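PDB 3M4U: tyrosine specific protein phosphatase, putative from Trypanosoma brucei, which is a protein tyrosine phosphatase that dephosphorylates the nucleolar protein NOPP44/46 and acts as a switch in the parasite's life cycle. Local coordinates for residues Y18-M21 and Q22-V26. Residues are numbered along the deposited sequence; the frame is centred on the assembly and turned at random.
Sequences YSRM and QREFV
Arg20 and Glu24 meet one helical turn apart on helix 14-31, in a salt bridge that grips a single oxygen. Arg20 NE lies 3.1 Å and Arg20 NH2 3.3 Å from Glu24 OE2, which stays in the guanidinium plane; both reach it from the same face of the carboxylate, NE from well above the plane and NH2 on the syn side. The guanidinium and carboxylate planes stand nearly perpendicular, at 87°. The arginine chain runs extended, with CG anti to the backbone N (chi1 180°), which carries NE out to the acid. Glu24 OE1 is hydrogen-bonded to the hydroxyls of Tyr280 and Tyr284, which ties the acid to helix 277-290, while Asp256 pairs with Arg20 NH1. On this packed side Met21 is buried on Ala281 and Tyr284, and Phe25 meets the ring of Tyr280.

On the looser outer side the Arg23 guanidinium folds back with one face over Arg20 CA, and a water bridges Ser19 OG and Arg23 NH2, lying 2.8 Å from Arg23 NH2. Underneath, Gln22 N to Tyr18 O (2.7 Å) and Phe25 N to Met21 O (2.8 Å) belong to the i to i+4 pattern of an amphipathic alpha-helix, here packed on helix 277-290 of the phosphatase domain.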
ATOM      1  N   TYR A  18     -18.437   9.327  14.672  1.00 49.14           N
ATOM      2  CA  TYR A  18     -17.415  10.249  14.216  1.00 51.64           C
ATOM      3  C   TYR A  18     -16.522  10.659  15.398  1.00 56.64           C
ATOM      4  O   TYR A  18     -15.294  10.440  15.389  1.00 53.34           O
ATOM      5  CB  TYR A  18     -18.063  11.462  13.558  1.00 53.88           C
ATOM      6  CG  TYR A  18     -17.072  12.507  13.122  1.00 60.49           C
ATOM      7  CD1 TYR A  18     -16.635  12.570  11.804  1.00 57.92           C
ATOM      8  CD2 TYR A  18     -16.553  13.422  14.039  1.00 62.13           C
ATOM      9  CE1 TYR A  18     -15.717  13.523  11.402  1.00 60.48           C
ATOM     10  CE2 TYR A  18     -15.631  14.380  13.649  1.00 63.41           C
ATOM     11  CZ  TYR A  18     -15.217  14.425  12.328  1.00 67.68           C
ATOM     12  OH  TYR A  18     -14.303  15.379  11.932  1.00 73.50           O
ATOM     13  N   SER A  19     -17.152  11.236  16.418  1.00 51.69           N
ATOM     14  CA  SER A  19     -16.466  11.608  17.649  1.00 52.02           C
ATOM     15  C   SER A  19     -15.556  10.488  18.143  1.00 47.94           C
ATOM     16  O   SER A  19     -14.430  10.735  18.583  1.00 52.22           O
ATOM     17  CB  SER A  19     -17.499  11.978  18.729  1.00 53.82           C
ATOM     18  OG  SER A  19     -17.041  11.657  20.039  1.00 45.96           O
ATOM     19  N   ARG A  20     -16.059   9.258  18.080  1.00 47.30           N
ATOM     20  CA  ARG A  20     -15.300   8.089  18.523  1.00 50.59           C
ATOM     21  C   ARG A  20     -14.100   7.834  17.608  1.00 49.39           C
ATOM     22  O   ARG A  20     -12.992   7.549  18.071  1.00 48.93           O
ATOM     23  CB  ARG A  20     -16.185   6.832  18.564  1.00 48.71           C
ATOM     24  CG  ARG A  20     -15.418   5.594  19.012  1.00 48.34           C
ATOM     25  CD  ARG A  20     -16.163   4.283  18.832  1.00 45.85           C
ATOM     26  NE  ARG A  20     -15.224   3.176  19.012  1.00 51.00           N
ATOM     27  CZ  ARG A  20     -15.562   1.919  19.289  1.00 51.21           C
ATOM     28  NH1 ARG A  20     -16.839   1.584  19.428  1.00 51.65           N
ATOM     29  NH2 ARG A  20     -14.616   0.994  19.438  1.00 48.99           N
ATOM     30  N   MET A  21     -14.326   7.913  16.305  1.00 47.45           N
ATOM     31  CA  MET A  21     -13.233   7.728  15.365  1.00 48.84           C
ATOM     32  C   MET A  21     -12.207   8.824  15.574  1.00 48.93           C
ATOM     33  O   MET A  21     -10.996   8.565  15.549  1.00 45.85           O
ATOM     34  CB  MET A  21     -13.739   7.695  13.921  1.00 45.87           C
ATOM     35  CG  MET A  21     -14.613   6.472  13.655  1.00 44.55           C
ATOM     36  SD  MET A  21     -15.147   6.246  11.944  1.00 41.60           S
ATOM     37  CE  MET A  21     -15.955   7.811  11.610  1.00 50.55           C
ATOM     38  N   GLN A  22     -12.683  10.041  15.819  1.00 45.64           N
ATOM     39  CA  GLN A  22     -11.759  11.153  15.984  1.00 45.64           C
ATOM     40  C   GLN A  22     -10.841  10.966  17.194  1.00 53.04           C
ATOM     41  O   GLN A  22      -9.608  11.035  17.057  1.00 52.60           O
ATOM     42  CB  GLN A  22     -12.496  12.491  15.995  1.00 49.86           C
ATOM     43  CG  GLN A  22     -12.257  13.364  17.204  1.00 56.37           C
ATOM     44  CD  GLN A  22     -13.495  14.190  17.537  1.00 68.40           C
ATOM     45  OE1 GLN A  22     -14.257  14.567  16.635  1.00 68.62           O
ATOM     46  NE2 GLN A  22     -13.717  14.455  18.832  1.00 59.36           N
ATOM     47  N   ARG A  23     -11.405  10.688  18.368  1.00 47.43           N
ATOM     48  CA  ARG A  23     -10.533  10.541  19.532  1.00 48.98           C
ATOM     49  C   ARG A  23      -9.720   9.250  19.481  1.00 48.88           C
ATOM     50  O   ARG A  23      -8.623   9.179  20.036  1.00 48.40           O
ATOM     51  CB  ARG A  23     -11.270  10.732  20.870  1.00 53.09           C
ATOM     52  CG  ARG A  23     -12.265   9.654  21.247  1.00 55.00           C
ATOM     53  CD  ARG A  23     -13.005  10.017  22.544  1.00 55.39           C
ATOM     54  NE  ARG A  23     -14.216   9.214  22.693  1.00 50.91           N
ATOM     55  CZ  ARG A  23     -15.402   9.589  22.237  1.00 46.68           C
ATOM     56  NH1 ARG A  23     -15.522  10.767  21.634  1.00 48.02           N
ATOM     57  NH2 ARG A  23     -16.458   8.796  22.389  1.00 46.01           N
ATOM     58  N   GLU A  24     -10.239   8.235  18.799  1.00 49.88           N
ATOM     59  CA  GLU A  24      -9.438   7.042  18.549  1.00 48.37           C
ATOM     60  C   GLU A  24      -8.209   7.404  17.716  1.00 48.34           C
ATOM     61  O   GLU A  24      -7.093   6.967  18.013  1.00 50.35           O
ATOM     62  CB  GLU A  24     -10.249   5.970  17.822  1.00 51.33           C
ATOM     63  CG  GLU A  24     -11.170   5.154  18.714  1.00 53.16           C
ATOM     64  CD  GLU A  24     -11.720   3.934  18.002  1.00 53.10           C
ATOM     65  OE1 GLU A  24     -11.726   3.945  16.748  1.00 53.15           O
ATOM     66  OE2 GLU A  24     -12.145   2.972  18.687  1.00 52.08           O
ATOM     67  N   PHE A  25      -8.417   8.206  16.674  1.00 46.01           N
ATOM     68  CA  PHE A  25      -7.338   8.520  15.746  1.00 47.09           C
ATOM     69  C   PHE A  25      -6.262   9.387  16.399  1.00 49.32           C
ATOM     70  O   PHE A  25      -5.065   9.122  16.239  1.00 44.01           O
ATOM     71  CB  PHE A  25      -7.871   9.172  14.467  1.00 45.61           C
ATOM     72  CG  PHE A  25      -6.870   9.198  13.354  1.00 44.46           C
ATOM     73  CD1 PHE A  25      -6.391   8.009  12.815  1.00 42.58           C
ATOM     74  CD2 PHE A  25      -6.388  10.404  12.858  1.00 41.57           C
ATOM     75  CE1 PHE A  25      -5.447   8.018  11.786  1.00 43.22           C
ATOM     76  CE2 PHE A  25      -5.436  10.431  11.830  1.00 43.17           C
ATOM     77  CZ  PHE A  25      -4.965   9.239  11.294  1.00 44.85           C
ATOM     78  N   VAL A  26      -6.689  10.415  17.132  1.00 47.04           N
ATOM     79  CA  VAL A  26      -5.765  11.224  17.919  1.00 46.48           C
ATOM     80  C   VAL A  26      -4.855  10.331  18.769  1.00 48.15           C
ATOM     81  O   VAL A  26      -3.630  10.512  18.801  1.00 46.96           O
ATOM     82  CB  VAL A  26      -6.526  12.213  18.841  1.00 55.77           C
ATOM     83  CG1 VAL A  26      -5.574  12.905  19.814  1.00 48.71           C
ATOM     84  CG2 VAL A  26      -7.313  13.237  18.012  1.00 48.55           C
TER
HETATM   85  O   HOH W   1     -18.718   9.237  20.824  1.00 42.79           O